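Local coordinates for serpin-12 (Manduca sexta, PDB 6CJ7), which controls the prophenoloxidase activation system in larval hemolymph, probably by inhibiting serine proteases as other serpins do, at residues E82-Q85 against K86-S89; N108-F111 against K112-A115. All coordinates share one frame; numbering follows the deposited sequence.

Interaction 1: residues E82-Q85 against K86-S89; sequences EEIQ and KRNS
Lys86 reaches back to Glu83 with its ammonium group, while its backbone N gives a weak, bent hydrogen bond to Glu82 O. The side chains of Glu83 and Lys86 run alongside each other, pointing the same way. A bend in the lysine chain at chi3 (-111°) turns Lys86 NZ onto the carboxylate, where it forms a salt bridge with Glu83 OE2 at 3.1 Å on the syn side, 22° out of the carboxylate plane, and makes a weaker bond to Glu83 OE1 at 3.2 Å. Lys79, one turn earlier, pairs with OE1 as well, so two lysines share the carboxylate of this buried residue, which probably favours its charged form. A leucine in place of Glu83 would probably leave the ammonium groups of Lys86 and Lys79 without this shared counter-charge. Arg87 N bonds to Ile84 O at 3.1 Å, approaching from above the carbonyl plane. The arginine chain, extended from CG to NE, passes back along the helix end, with Glu83 O over one guanidinium face and Arg87 NH1 3.6 Å from Ile84 CG1. Asp365 and, by a cation-pi contact, Tyr232 hold the guanidinium from outside. One water bridges Ile84 O and Arg87 O, and a second joins Gln85 O to Asn88 ND2. The i to i+3 bond from Arg87 to Ile84 closes a turn, as at a helix C-terminus, here where helix 70-85 of the serpin fold gives way to the loop before strand 92-102.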
loop_
_atom_site.group_PDB
_atom_site.type_symbol
_atom_site.label_atom_id
_atom_site.label_comp_id
_atom_site.label_asym_id
_atom_site.label_seq_id
_atom_site.Cartn_x
_atom_site.Cartn_y
_atom_site.Cartn_z
ATOM N N GLU A 82 -15.298 3.692 -5.683
ATOM C CA GLU A 82 -16.701 3.784 -5.297
ATOM C C GLU A 82 -17.005 2.906 -4.093
ATOM O O GLU A 82 -17.738 3.319 -3.184
ATOM C CB GLU A 82 -17.593 3.397 -6.473
ATOM C CG GLU A 82 -17.829 4.539 -7.440
ATOM C CD GLU A 82 -18.426 4.080 -8.757
ATOM O OE1 GLU A 82 -18.667 2.863 -8.914
ATOM O OE2 GLU A 82 -18.666 4.943 -9.630
ATOM N N GLU A 83 -16.462 1.690 -4.066
ATOM C CA GLU A 83 -16.751 0.824 -2.929
ATOM C C GLU A 83 -16.126 1.361 -1.650
ATOM O O GLU A 83 -16.714 1.209 -0.569
ATOM C CB GLU A 83 -16.271 -0.608 -3.183
ATOM C CG GLU A 83 -17.028 -1.375 -4.261
ATOM C CD GLU A 83 -18.547 -1.363 -4.086
ATOM O OE1 GLU A 83 -19.234 -1.406 -5.125
ATOM O OE2 GLU A 83 -19.060 -1.319 -2.954
ATOM N N ILE A 84 -14.949 1.983 -1.745
ATOM C CA ILE A 84 -14.354 2.613 -0.568
ATOM C C ILE A 84 -15.229 3.762 -0.074
ATOM O O ILE A 84 -15.545 3.860 1.118
ATOM C CB ILE A 84 -12.928 3.096 -0.887
ATOM C CG1 ILE A 84 -11.983 1.906 -1.022
ATOM C CG2 ILE A 84 -12.453 4.056 0.178
ATOM C CD1 ILE A 84 -10.656 2.258 -1.707
ATOM N N GLN A 85 -15.650 4.641 -0.985
ATOM C CA GLN A 85 -16.367 5.837 -0.563
ATOM C C GLN A 85 -17.785 5.538 -0.100
ATOM O O GLN A 85 -18.397 6.388 0.552
ATOM C CB GLN A 85 -16.356 6.861 -1.695
ATOM C CG GLN A 85 -14.954 7.404 -1.903
ATOM C CD GLN A 85 -14.802 8.171 -3.185
ATOM O OE1 GLN A 85 -13.701 8.286 -3.726
ATOM N NE2 GLN A 85 -15.908 8.711 -3.684
ATOM N N LYS A 86 -18.314 4.349 -0.397
ATOM C CA LYS A 86 -19.629 3.993 0.129
ATOM C C LYS A 86 -19.590 3.687 1.619
ATOM O O LYS A 86 -20.648 3.653 2.254
ATOM C CB LYS A 86 -20.201 2.776 -0.595
ATOM C CG LYS A 86 -20.801 3.053 -1.946
ATOM C CD LYS A 86 -21.715 1.910 -2.350
ATOM C CE LYS A 86 -21.147 1.119 -3.510
ATOM N NZ LYS A 86 -21.827 -0.203 -3.647
ATOM N N ARG A 87 -18.406 3.455 2.177
ATOM C CA ARG A 87 -18.305 2.970 3.546
ATOM C C ARG A 87 -18.496 4.121 4.525
ATOM O O ARG A 87 -17.873 5.180 4.383
ATOM C CB ARG A 87 -16.959 2.278 3.754
ATOM C CG ARG A 87 -16.870 0.950 2.997
ATOM C CD ARG A 87 -15.471 0.344 2.928
ATOM N NE ARG A 87 -15.524 -0.898 2.161
ATOM C CZ ARG A 87 -14.572 -1.319 1.330
ATOM N NH1 ARG A 87 -13.456 -0.612 1.160
ATOM N NH2 ARG A 87 -14.751 -2.460 0.666
ATOM N N ASN A 88 -19.379 3.904 5.513
ATOM C CA ASN A 88 -19.693 4.864 6.574
ATOM C C ASN A 88 -19.541 4.102 7.883
ATOM O O ASN A 88 -20.522 3.698 8.499
ATOM C CB ASN A 88 -21.110 5.450 6.417
ATOM C CG ASN A 88 -21.179 6.531 5.356
ATOM O OD1 ASN A 88 -20.395 7.483 5.372
ATOM N ND2 ASN A 88 -22.120 6.393 4.428
ATOM N N SER A 89 -18.297 3.890 8.294
ATOM C CA SER A 89 -17.995 3.045 9.435
ATOM C C SER A 89 -16.847 3.671 10.209
ATOM O O SER A 89 -16.294 4.702 9.822
ATOM C CB SER A 89 -17.607 1.632 8.991
ATOM O OG SER A 89 -16.326 1.664 8.386
HETATM O O HOH W 1 -15.115 5.696 3.291
HETATM O O HOH W 2 -21.309 7.221 1.822
#

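Interaction 2: residues N108-F111 against K112-A115; sequences NPQF and KRIA
Arg113 folds back over the first turn of its own helix, bringing its guanidinium against Pro109 and Gln110. Arg113 NH2 comes within 3.4 Å of Gln110 CA, and Arg113 NH1 lies 3.8 Å from Pro109 CB. Pro109 O and Gln110 N both sit over one face of the guanidinium, offset toward its rim, so the group lies against backbone as well as side-chain carbon. The arginine chain kinks about its CG-CD bond (chi3 -111°), which lays the guanidinium along the first turn. The Gln110 side chain crosses that of Arg113 at a slant, with amide and guanidinium planes 63° apart. On its other neighbour, Ile114, Gln110 packs alongside: the two chains point the same way, and Gln110 CG meets Ile114 CD1 at 4.1 Å. Ile114 CG1 also rests 3.3 Å from Gln110 O.

Behind these side chains stands a regular ladder of i to i+4 bonds, in which Lys112, Arg113, Ile114 and Ala115 donate in turn to the carbonyls of Asn108, Pro109, Gln110 and Phe111. The first rung, Lys112 N to Asn108 O at 3.1 Å, lies in the carbonyl plane. Asn108 also caps the helix through its side chain: Asn108 OD1 accepts from Phe111 N at 2.9 Å, with an N-H...O angle of 160°.

Further out, the buried Phe111 side chain touches Met49 of helix 40-51 and Leu123 of strand 123-126, while Lys112 NZ forms a salt bridge with Asp122. The arrangement is that of a helix N-terminus with an asparagine N-cap followed by proline in the first turn, here opening helix 109-118 of the serpin fold.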
loop_
_atom_site.group_PDB
_atom_site.type_symbol
_atom_site.label_atom_id
_atom_site.label_comp_id
_atom_site.label_asym_id
_atom_site.label_seq_id
_atom_site.Cartn_x
_atom_site.Cartn_y
_atom_site.Cartn_z
ATOM N N ASN A 108 -3.932 18.772 -19.400
ATOM C CA ASN A 108 -4.952 18.223 -20.286
ATOM C C ASN A 108 -6.257 18.081 -19.508
ATOM O O ASN A 108 -6.293 17.357 -18.506
ATOM C CB ASN A 108 -4.477 16.878 -20.832
ATOM C CG ASN A 108 -5.446 16.252 -21.811
ATOM O OD1 ASN A 108 -6.480 15.716 -21.427
ATOM N ND2 ASN A 108 -5.102 16.309 -23.093
ATOM N N PRO A 109 -7.325 18.784 -19.894
ATOM C CA PRO A 109 -8.565 18.725 -19.103
ATOM C C PRO A 109 -9.192 17.345 -19.065
ATOM O O PRO A 109 -9.832 16.994 -18.064
ATOM C CB PRO A 109 -9.476 19.739 -19.807
ATOM C CG PRO A 109 -8.542 20.616 -20.597
ATOM C CD PRO A 109 -7.426 19.720 -21.026
ATOM N N GLN A 110 -9.024 16.552 -20.126
ATOM C CA GLN A 110 -9.587 15.205 -20.146
ATOM C C GLN A 110 -8.857 14.289 -19.175
ATOM O O GLN A 110 -9.491 13.488 -18.476
ATOM C CB GLN A 110 -9.540 14.641 -21.568
ATOM C CG GLN A 110 -9.999 13.198 -21.706
ATOM C CD GLN A 110 -10.125 12.766 -23.166
ATOM O OE1 GLN A 110 -9.167 12.846 -23.935
ATOM N NE2 GLN A 110 -11.314 12.311 -23.549
ATOM N N PHE A 111 -7.524 14.391 -19.118
ATOM C CA PHE A 111 -6.782 13.653 -18.101
ATOM C C PHE A 111 -7.251 14.045 -16.707
ATOM O O PHE A 111 -7.458 13.187 -15.834
ATOM C CB PHE A 111 -5.278 13.917 -18.258
ATOM C CG PHE A 111 -4.406 13.108 -17.324
ATOM C CD1 PHE A 111 -4.207 13.511 -16.014
ATOM C CD2 PHE A 111 -3.791 11.949 -17.767
ATOM C CE1 PHE A 111 -3.399 12.777 -15.155
ATOM C CE2 PHE A 111 -2.971 11.208 -16.906
ATOM C CZ PHE A 111 -2.789 11.627 -15.603
ATOM N N LYS A 112 -7.424 15.345 -16.474
ATOM C CA LYS A 112 -7.908 15.791 -15.173
ATOM C C LYS A 112 -9.281 15.212 -14.858
ATOM O O LYS A 112 -9.520 14.766 -13.732
ATOM C CB LYS A 112 -7.925 17.318 -15.115
ATOM C CG LYS A 112 -8.498 17.861 -13.811
ATOM C CD LYS A 112 -8.636 19.369 -13.859
ATOM C CE LYS A 112 -9.268 19.922 -12.593
ATOM N NZ LYS A 112 -8.325 19.959 -11.452
ATOM N N ARG A 113 -10.180 15.172 -15.844
ATOM C CA ARG A 113 -11.506 14.606 -15.605
ATOM C C ARG A 113 -11.422 13.141 -15.192
ATOM O O ARG A 113 -12.093 12.714 -14.246
ATOM C CB ARG A 113 -12.385 14.744 -16.853
ATOM C CG ARG A 113 -13.141 16.054 -16.954
ATOM C CD ARG A 113 -14.024 16.119 -18.206
ATOM N NE ARG A 113 -13.491 17.099 -19.148
ATOM C CZ ARG A 113 -12.955 16.803 -20.326
ATOM N NH1 ARG A 113 -12.475 17.771 -21.079
ATOM N NH2 ARG A 113 -12.902 15.548 -20.754
ATOM N N ILE A 114 -10.598 12.357 -15.892
ATOM C CA ILE A 114 -10.456 10.944 -15.559
ATOM C C ILE A 114 -9.820 10.782 -14.184
ATOM O O ILE A 114 -10.193 9.887 -13.415
ATOM C CB ILE A 114 -9.648 10.219 -16.654
ATOM C CG1 ILE A 114 -10.351 10.341 -18.003
ATOM C CG2 ILE A 114 -9.452 8.753 -16.305
ATOM C CD1 ILE A 114 -9.464 9.961 -19.171
ATOM N N ALA A 115 -8.853 11.645 -13.854
ATOM C CA ALA A 115 -8.225 11.629 -12.534
ATOM C C ALA A 115 -9.260 11.729 -11.430
ATOM O O ALA A 115 -9.260 10.937 -10.479
ATOM C CB ALA A 115 -7.251 12.799 -12.416
#

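How the interactions relate
From the N terminus, helix 70-85 ends in interaction 1, and the chain then passes through strands 92-102 and 106-107 before helix 109-118 begins in interaction 2. The two contacts are in series and neither nest nor cross; each spans consecutive residues and closes just a local turn. They mark complementary events, the termination of one helix and the start of another. Their centres lie 23 Å apart and their nearest atoms about 9 Å, without touching. Interaction 1 meets the end of strand 359-365 and the start of strand 232-239, two antiparallel neighbours, while strand 123-126, which follows interaction 2, pairs in parallel with strand 92-102, which follows interaction 1.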